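PAN2-PAN3 deadenylation complex catalytic subunit pan2 (PDB 4CZX) probably shortens the poly(A) tails of mRNA as exonuclease subunit of the PAN deadenylation complex, this chain being that subunit's N-terminal WD40 domain. Local coordinates at residues 39-44 and 60-65; 174-179 and 184-189. All coordinates share one frame; numbering follows the deposited sequence. Where two conformers were deposited one is given.

Both contacts belong to four-stranded antiparallel blades of the WD40 propeller, on opposite sides of the chain's centre, with their own centres about 34 Å apart. Interaction 1 is buried and rests on side chains alone: 39-44 supplies the second strand of its blade and 60-65 the outermost, with strand 50-55 between them, and no hydrogen bond spans the pair. Interaction 2 joins the last two strands of another blade, 174-177 and 184-189, as a true hairpin; main-chain hydrogen bonds, a beta bulge and a salt bridge hold it, and it is only partly buried, the exposed residues all lying on 184-189. Another protein chain packs against 60-65, whereas none in the assembly reaches the hairpin of interaction 2.

Interaction 1 of 2, residues 39-44 and 60-65; sequences DELLWI and KRFTAF
W43 reaches with the six-membered end of its indole past strand 50-55 and packs against the end of the F65 side chain, CZ3 of W43 lying 4.0 Å from CZ of F65. The rings meet obliquely. The neighbouring indole atom CH2 comes equally near the same F65 carbon and also lies 3.8 Å from OG1 of T63, so the tryptophan end sits against both residues. W43 leaves its backbone without aiming at 60-65; with CG anti to the carbonyl carbon (chi1 -69°), the benzo ring is brought across. F65 meets it from a rarer position, its CG set between backbone N and carbonyl carbon (chi1 44°).

The polar atoms bordering this apolar patch have partners elsewhere. NE1 of W43 is hydrogen-bonded to D36 OD2, while OG1 of T63 is bonded to both S53 OG and R98 O, which pins the hydroxyl beside the indole. F80 and F78 add further ring contacts to W43.

Farther along the strands L41 and F62 make a second, separate touch. The CD2 methyl of L41 comes within 4.0 Å of the ring carbon CD2 of F62, with CD1 of L41 only slightly farther off. F62 points toward 39-44, and one face of its ring carries the CG2 methyl of T63, 3.6 Å above the plane and displaced toward the rim.

The axes of strands 41-44 and 60-65 lie 8.8 Å apart at their closest, since strand 50-55 runs between them and hydrogen-bonds to both; their directions differ by 63°, a sign of strong twist. A strongly twisted, four-stranded antiparallel sheet of this kind is the blade of a WD40 beta-propeller, here largely the predicted first repeat.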
ATOM      1  N   ASP A  39      24.170  22.717  16.922  1.00 35.69           N
ATOM      2  CA  ASP A  39      23.826  21.353  17.309  1.00 39.20           C
ATOM      3  C   ASP A  39      24.789  20.286  16.783  1.00 39.18           C
ATOM      4  O   ASP A  39      24.457  19.095  16.802  1.00 40.88           O
ATOM      5  CB  ASP A  39      22.397  21.031  16.856  1.00 35.81           C
ATOM      6  CG  ASP A  39      21.371  21.890  17.558  1.00 45.02           C
ATOM      7  OD1 ASP A  39      21.715  22.423  18.629  1.00 44.76           O
ATOM      8  OD2 ASP A  39      20.240  22.040  17.056  1.00 45.99           O
ATOM      9  N   GLU A  40      25.967  20.706  16.326  1.00 34.30           N
ATOM     10  CA  GLU A  40      27.009  19.773  15.900  1.00 32.95           C
ATOM     11  C   GLU A  40      26.566  18.884  14.733  1.00 34.36           C
ATOM     12  O   GLU A  40      26.999  17.732  14.611  1.00 37.38           O
ATOM     13  CB  GLU A  40      27.443  18.896  17.075  1.00 40.07           C
ATOM     14  CG  GLU A  40      28.047  19.688  18.212  1.00 47.09           C
ATOM     15  CD  GLU A  40      29.272  20.439  17.752  1.00 51.20           C
ATOM     16  OE1 GLU A  40      30.329  19.791  17.611  1.00 52.44           O
ATOM     17  OE2 GLU A  40      29.164  21.661  17.503  1.00 49.75           O
ATOM     18  N   LEU A  41      25.718  19.421  13.865  1.00 27.81           N
ATOM     19  CA  LEU A  41      25.160  18.609  12.782  1.00 25.66           C
ATOM     20  C   LEU A  41      25.910  18.767  11.466  1.00 27.16           C
ATOM     21  O   LEU A  41      26.340  19.864  11.096  1.00 32.11           O
ATOM     22  CB  LEU A  41      23.685  18.954  12.561  1.00 27.53           C
ATOM     23  CG  LEU A  41      22.753  18.692  13.746  1.00 31.98           C
ATOM     24  CD1 LEU A  41      21.330  19.119  13.410  1.00 34.23           C
ATOM     25  CD2 LEU A  41      22.814  17.224  14.148  1.00 32.26           C
ATOM     26  N   LEU A  42      26.056  17.649  10.766  1.00 23.67           N
ATOM     27  CA  LEU A  42      26.437  17.651   9.354  1.00 25.85           C
ATOM     28  C   LEU A  42      25.259  17.139   8.530  1.00 25.12           C
ATOM     29  O   LEU A  42      24.699  16.070   8.823  1.00 29.43           O
ATOM     30  CB  LEU A  42      27.673  16.786   9.109  1.00 27.02           C
ATOM     31  CG  LEU A  42      28.161  16.706   7.653  1.00 31.33           C
ATOM     32  CD1 LEU A  42      28.750  18.036   7.184  1.00 28.11           C
ATOM     33  CD2 LEU A  42      29.179  15.588   7.493  1.00 27.98           C
ATOM     34  N   TRP A  43      24.878  17.899   7.509  1.00 23.13           N
ATOM     35  CA  TRP A  43      23.764  17.528   6.641  1.00 23.60           C
ATOM     36  C   TRP A  43      24.233  17.007   5.285  1.00 25.02           C
ATOM     37  O   TRP A  43      25.153  17.572   4.677  1.00 22.79           O
ATOM     38  CB  TRP A  43      22.836  18.723   6.446  1.00 22.56           C
ATOM     39  CG  TRP A  43      22.095  19.086   7.714  1.00 23.77           C
ATOM     40  CD1 TRP A  43      22.547  19.872   8.731  1.00 27.15           C
ATOM     41  CD2 TRP A  43      20.785  18.642   8.101  1.00 23.70           C
ATOM     42  NE1 TRP A  43      21.593  19.961   9.725  1.00 23.85           N
ATOM     43  CE2 TRP A  43      20.504  19.216   9.359  1.00 25.02           C
ATOM     44  CE3 TRP A  43      19.817  17.823   7.500  1.00 24.99           C
ATOM     45  CZ2 TRP A  43      19.294  18.998  10.034  1.00 24.89           C
ATOM     46  CZ3 TRP A  43      18.614  17.604   8.174  1.00 22.46           C
ATOM     47  CH2 TRP A  43      18.364  18.193   9.422  1.00 23.09           C
ATOM     48  N   ILE A  44      23.598  15.930   4.821  1.00 24.00           N
ATOM     49  CA  ILE A  44      23.958  15.282   3.547  1.00 27.79           C
ATOM     50  C   ILE A  44      22.710  15.112   2.696  1.00 26.44           C
ATOM     51  O   ILE A  44      21.681  14.647   3.192  1.00 25.32           O
ATOM     52  CB  ILE A  44      24.619  13.900   3.780  1.00 22.61           C
ATOM     53  CG1 ILE A  44      25.805  14.026   4.740  1.00 26.86           C
ATOM     54  CG2 ILE A  44      24.996  13.210   2.451  1.00 20.91           C
ATOM     55  CD1 ILE A  44      26.451  12.711   5.090  1.00 26.06           C
ATOM     56  N   LYS A  60      27.011  10.283  14.230  1.00 41.87           N
ATOM     57  CA  LYS A  60      25.875   9.549  14.766  1.00 45.25           C
ATOM     58  C   LYS A  60      24.601  10.044  14.082  1.00 39.09           C
ATOM     59  O   LYS A  60      24.366  11.246  13.989  1.00 36.48           O
ATOM     60  CB  LYS A  60      25.817   9.728  16.291  1.00 46.49           C
ATOM     61  CG  LYS A  60      24.548   9.258  16.979  1.00 51.00           C
ATOM     62  CD  LYS A  60      24.602   9.594  18.472  1.00 56.81           C
ATOM     63  CE  LYS A  60      23.250   9.390  19.148  1.00 57.13           C
ATOM     64  NZ  LYS A  60      23.192  10.052  20.491  1.00 57.95           N
ATOM     65  N   ARG A  61      23.788   9.126  13.575  1.00 35.26           N
ATOM     66  CA  ARG A  61      22.570   9.519  12.876  1.00 31.01           C
ATOM     67  C   ARG A  61      21.621  10.334  13.761  1.00 29.84           C
ATOM     68  O   ARG A  61      21.387   9.981  14.915  1.00 30.76           O
ATOM     69  CB  ARG A  61      21.855   8.277  12.346  1.00 42.15           C
ATOM     70  CG  ARG A  61      20.430   8.540  11.927  1.00 50.24           C
ATOM     71  CD  ARG A  61      19.467   7.768  12.808  1.00 56.12           C
ATOM     72  NE  ARG A  61      19.048   6.526  12.167  1.00 62.88           N
ATOM     73  CZ  ARG A  61      18.288   5.604  12.750  1.00 64.66           C
ATOM     74  NH1 ARG A  61      17.869   5.785  13.998  1.00 62.00           N
ATOM     75  NH2 ARG A  61      17.950   4.505  12.083  1.00 64.59           N
ATOM     76  N   PHE A  62      21.063  11.418  13.228  1.00 28.50           N
ATOM     77  CA  PHE A  62      20.105  12.200  14.013  1.00 29.22           C
ATOM     78  C   PHE A  62      18.725  12.122  13.378  1.00 34.38           C
ATOM     79  O   PHE A  62      17.901  11.321  13.798  1.00 34.21           O
ATOM     80  CB  PHE A  62      20.551  13.665  14.159  1.00 28.17           C
ATOM     81  CG  PHE A  62      19.603  14.505  14.984  1.00 32.33           C
ATOM     82  CD1 PHE A  62      19.172  14.065  16.226  1.00 29.62           C
ATOM     83  CD2 PHE A  62      19.132  15.719  14.511  1.00 33.63           C
ATOM     84  CE1 PHE A  62      18.290  14.819  16.987  1.00 29.31           C
ATOM     85  CE2 PHE A  62      18.247  16.483  15.270  1.00 30.97           C
ATOM     86  CZ  PHE A  62      17.824  16.027  16.503  1.00 30.16           C
ATOM     87  N   THR A  63      18.474  12.940  12.359  1.00 28.60           N
ATOM     88  CA  THR A  63      17.187  12.908  11.679  1.00 27.34           C
ATOM     89  C   THR A  63      17.371  12.699  10.184  1.00 25.92           C
ATOM     90  O   THR A  63      18.471  12.855   9.652  1.00 25.93           O
ATOM     91  CB  THR A  63      16.375  14.197  11.899  1.00 27.90           C
ATOM     92  OG1 THR A  63      17.172  15.329  11.535  1.00 27.20           O
ATOM     93  CG2 THR A  63      15.927  14.328  13.378  1.00 24.38           C
ATOM     94  N   ALA A  64      16.288  12.335   9.507  1.00 25.19           N
ATOM     95  CA  ALA A  64      16.339  12.145   8.063  1.00 23.16           C
ATOM     96  C   ALA A  64      14.935  12.207   7.499  1.00 26.75           C
ATOM     97  O   ALA A  64      14.002  11.624   8.068  1.00 26.50           O
ATOM     98  CB  ALA A  64      17.020  10.821   7.710  1.00 29.41           C
ATOM     99  N   PHE A  65      14.782  12.930   6.392  1.00 25.86           N
ATOM    100  CA  PHE A  65      13.471  13.108   5.772  1.00 26.27           C
ATOM    101  C   PHE A  65      13.619  13.644   4.359  1.00 28.03           C
ATOM    102  O   PHE A  65      14.590  14.324   4.044  1.00 27.63           O
ATOM    103  CB  PHE A  65      12.585  14.044   6.615  1.00 24.44           C
ATOM    104  CG  PHE A  65      13.303  15.270   7.128  1.00 27.22           C
ATOM    105  CD1 PHE A  65      13.331  16.443   6.383  1.00 25.10           C
ATOM    106  CD2 PHE A  65      13.941  15.249   8.354  1.00 22.97           C
ATOM    107  CE1 PHE A  65      14.005  17.590   6.866  1.00 24.89           C
ATOM    108  CE2 PHE A  65      14.633  16.379   8.829  1.00 25.09           C
ATOM    109  CZ  PHE A  65      14.653  17.548   8.089  1.00 23.81           C
TER

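Interaction 2 of 2, residues 174-179 and 184-189; sequences VNILDP and IKKQWQ
A classic beta bulge interrupts the pairing: K185 and K186 both face I176, whose carbonyl O accepts from K185 N (2.7 Å) while its own N donates to K186 O, at 175° almost straight. Beyond the bulge, V174 and W188 form a hydrogen-bonded pair, and V174 CB and CG2 each lie 3.8 Å from W188 CE3; F229 also meets the indole.

The opposite side carries N175, L177, I184 and Q187. In one of two deposited conformers Q187 NE2 comes 2.8 Å from N175 OD1, a bond doubtful as a lasting one; the firm hold on N175 is through ND2, from D154 OD2 and Y156 OH, and ND2 also touches I184 CD1. This is the hairpin of the third and fourth strands of a WD40 propeller blade. With an alanine here in place of N175, D154 and Y156 would probably lose the amide nitrogen that both engage, and a gap would be likely to open beside I184 CD1. Nearby, CD2 of L177 presses on CG1 of I184 at 3.6 Å.

At the turn, D178 holds CG anti to its backbone N (chi1 -176°), which places the carboxylate beside K185. K185 NZ forms a salt bridge with D178 OD2 (2.9 Å), reaching its anti side 22° out of the carboxylate plane; OD1 of D178 accepts from the backbone N of I180 and T181.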
ATOM      1  N   VAL A 174      32.018  35.101 -12.346  1.00 32.91           N
ATOM      2  CA  VAL A 174      31.394  35.436 -11.080  1.00 30.29           C
ATOM      3  C   VAL A 174      30.820  36.844 -11.152  1.00 32.21           C
ATOM      4  O   VAL A 174      31.537  37.790 -11.460  1.00 37.55           O
ATOM      5  CB  VAL A 174      32.394  35.344  -9.925  1.00 30.61           C
ATOM      6  CG1 VAL A 174      31.736  35.820  -8.612  1.00 30.74           C
ATOM      7  CG2 VAL A 174      32.875  33.916  -9.783  1.00 30.50           C
ATOM      8  N   ASN A 175      29.519  36.975 -10.898  1.00 34.67           N
ATOM      9  CA  ASN A 175      28.916  38.300 -10.748  1.00 32.31           C
ATOM     10  C   ASN A 175      28.904  38.708  -9.281  1.00 28.16           C
ATOM     11  O   ASN A 175      28.485  37.935  -8.423  1.00 31.44           O
ATOM     12  CB  ASN A 175      27.484  38.332 -11.298  1.00 34.06           C
ATOM     13  CG  ASN A 175      27.429  38.208 -12.801  1.00 36.28           C
ATOM     14  OD1 ASN A 175      28.399  38.503 -13.499  1.00 35.35           O
ATOM     15  ND2 ASN A 175      26.283  37.783 -13.313  1.00 35.63           N
ATOM     16  N   ILE A 176      29.363  39.920  -9.000  1.00 30.68           N
ATOM     17  CA  ILE A 176      29.289  40.453  -7.650  1.00 30.58           C
ATOM     18  C   ILE A 176      28.065  41.352  -7.568  1.00 30.08           C
ATOM     19  O   ILE A 176      28.020  42.421  -8.180  1.00 34.69           O
ATOM     20  CB  ILE A 176      30.566  41.213  -7.284  1.00 30.26           C
ATOM     21  CG1 ILE A 176      31.777  40.309  -7.510  1.00 37.54           C
ATOM     22  CG2 ILE A 176      30.521  41.712  -5.832  1.00 35.49           C
ATOM     23  CD1 ILE A 176      33.079  41.037  -7.454  1.00 49.28           C
ATOM     24  N   LEU A 177      27.070  40.899  -6.816  1.00 31.01           N
ATOM     25  CA  LEU A 177      25.770  41.556  -6.775  1.00 34.42           C
ATOM     26  C   LEU A 177      25.579  42.408  -5.530  1.00 35.44           C
ATOM     27  O   LEU A 177      25.902  41.982  -4.421  1.00 33.82           O
ATOM     28  CB  LEU A 177      24.645  40.523  -6.831  1.00 33.11           C
ATOM     29  CG  LEU A 177      24.660  39.445  -7.906  1.00 35.40           C
ATOM     30  CD1 LEU A 177      23.412  38.581  -7.732  1.00 34.48           C
ATOM     31  CD2 LEU A 177      24.701  40.067  -9.283  1.00 35.46           C
ATOM     32  N   ASP A 178      25.048  43.608  -5.722  1.00 35.59           N
ATOM     33  CA  ASP A 178      24.661  44.443  -4.597  1.00 32.36           C
ATOM     34  C   ASP A 178      23.607  43.682  -3.785  1.00 40.21           C
ATOM     35  O   ASP A 178      22.605  43.214  -4.331  1.00 36.02           O
ATOM     36  CB  ASP A 178      24.122  45.786  -5.078  1.00 34.62           C
ATOM     37  CG  ASP A 178      23.803  46.728  -3.932  1.00 39.60           C
ATOM     38  OD1 ASP A 178      22.769  46.514  -3.261  1.00 38.39           O
ATOM     39  OD2 ASP A 178      24.587  47.669  -3.709  1.00 48.30           O
ATOM     40  N   PRO A 179      23.844  43.518  -2.477  1.00 37.84           N
ATOM     41  CA  PRO A 179      22.934  42.683  -1.679  1.00 33.91           C
ATOM     42  C   PRO A 179      21.578  43.330  -1.419  1.00 32.24           C
ATOM     43  O   PRO A 179      20.641  42.634  -1.039  1.00 34.63           O
ATOM     44  CB  PRO A 179      23.702  42.489  -0.370  1.00 36.10           C
ATOM     45  CG  PRO A 179      24.580  43.693  -0.274  1.00 44.61           C
ATOM     46  CD  PRO A 179      24.981  44.021  -1.689  1.00 41.70           C
ATOM     47  N   ILE A 184      24.256  43.972 -10.664  1.00 38.88           N
ATOM     48  CA  ILE A 184      25.653  43.576 -10.829  1.00 36.71           C
ATOM     49  C   ILE A 184      26.605  44.757 -10.658  1.00 40.24           C
ATOM     50  O   ILE A 184      26.540  45.726 -11.409  1.00 43.82           O
ATOM     51  CB  ILE A 184      25.892  42.947 -12.215  1.00 38.23           C
ATOM     52  CG1 ILE A 184      24.938  41.774 -12.432  1.00 40.57           C
ATOM     53  CG2 ILE A 184      27.357  42.521 -12.367  1.00 42.75           C
ATOM     54  CD1 ILE A 184      24.927  41.250 -13.868  1.00 46.07           C
ATOM     55  N   LYS A 185      27.493  44.664  -9.673  1.00 38.01           N
ATOM     56  CA  LYS A 185      28.495  45.703  -9.443  1.00 44.22           C
ATOM     57  C   LYS A 185      29.757  45.449 -10.269  1.00 47.14           C
ATOM     58  O   LYS A 185      30.453  46.384 -10.667  1.00 46.78           O
ATOM     59  CB  LYS A 185      28.853  45.780  -7.957  1.00 46.74           C
ATOM     60  CG  LYS A 185      27.667  46.075  -7.045  1.00 50.92           C
ATOM     61  CD  LYS A 185      28.121  46.629  -5.698  1.00 65.04           C
ATOM     62  CE  LYS A 185      27.333  47.882  -5.328  1.00 65.53           C
ATOM     63  NZ  LYS A 185      27.415  48.179  -3.872  1.00 67.81           N
ATOM     64  N   LYS A 186      30.043  44.176 -10.522  1.00 44.08           N
ATOM     65  CA  LYS A 186      31.296  43.784 -11.152  1.00 42.19           C
ATOM     66  C   LYS A 186      31.216  42.335 -11.629  1.00 41.83           C
ATOM     67  O   LYS A 186      30.621  41.498 -10.954  1.00 39.20           O
ATOM     68  CB  LYS A 186      32.446  43.960 -10.160  1.00 45.13           C
ATOM     69  CG  LYS A 186      33.792  43.438 -10.611  1.00 52.59           C
ATOM     70  CD  LYS A 186      34.483  44.417 -11.529  1.00 62.47           C
ATOM     71  CE  LYS A 186      35.996  44.349 -11.359  1.00 70.12           C
ATOM     72  NZ  LYS A 186      36.696  45.262 -12.300  1.00 71.23           N
ATOM     73  N   GLN A 187      31.790  42.047 -12.797  1.00 36.12           N
ATOM     74  CA  GLN A 187      31.883  40.676 -13.287  0.50 41.73           C
ATOM     75  C   GLN A 187      33.348  40.236 -13.325  1.00 45.64           C
ATOM     76  O   GLN A 187      34.219  40.988 -13.782  1.00 46.85           O
ATOM     77  CB  GLN A 187      31.232  40.554 -14.671  0.50 40.51           C
ATOM     78  CG  GLN A 187      29.789  41.059 -14.698  0.50 40.65           C
ATOM     79  CD  GLN A 187      29.037  40.701 -15.969  0.50 45.88           C
ATOM     80  OE1 GLN A 187      28.730  41.571 -16.785  0.50 50.11           O
ATOM     81  NE2 GLN A 187      28.714  39.419 -16.131  0.50 42.44           N
ATOM     82  N   TRP A 188      33.609  39.029 -12.835  1.00 39.25           N
ATOM     83  CA  TRP A 188      34.959  38.494 -12.734  1.00 40.54           C
ATOM     84  C   TRP A 188      35.064  37.202 -13.539  1.00 40.86           C
ATOM     85  O   TRP A 188      34.277  36.279 -13.338  1.00 36.53           O
ATOM     86  CB  TRP A 188      35.302  38.262 -11.255  1.00 39.94           C
ATOM     87  CG  TRP A 188      36.609  37.582 -10.964  1.00 41.22           C
ATOM     88  CD1 TRP A 188      37.819  37.817 -11.562  1.00 48.14           C
ATOM     89  CD2 TRP A 188      36.835  36.557  -9.991  1.00 39.71           C
ATOM     90  NE1 TRP A 188      38.780  36.995 -11.020  1.00 44.85           N
ATOM     91  CE2 TRP A 188      38.200  36.214 -10.053  1.00 39.38           C
ATOM     92  CE3 TRP A 188      36.009  35.890  -9.074  1.00 36.22           C
ATOM     93  CZ2 TRP A 188      38.761  35.235  -9.232  1.00 39.23           C
ATOM     94  CZ3 TRP A 188      36.567  34.917  -8.263  1.00 36.95           C
ATOM     95  CH2 TRP A 188      37.931  34.595  -8.352  1.00 38.79           C
ATOM     96  N   GLN A 189      36.025  37.137 -14.455  1.00 37.49           N
ATOM     97  CA  GLN A 189      36.212  35.918 -15.241  1.00 41.16           C
ATOM     98  C   GLN A 189      37.063  34.931 -14.451  1.00 42.26           C
ATOM     99  O   GLN A 189      38.286  35.037 -14.425  1.00 47.62           O
ATOM    100  CB  GLN A 189      36.866  36.225 -16.587  1.00 39.18           C
ATOM    101  CG  GLN A 189      36.923  35.017 -17.493  1.00 47.50           C
ATOM    102  CD  GLN A 189      35.569  34.667 -18.046  1.00 52.42           C
ATOM    103  OE1 GLN A 189      34.912  35.503 -18.667  1.00 55.34           O
ATOM    104  NE2 GLN A 189      35.128  33.433 -17.815  1.00 53.32           N
TER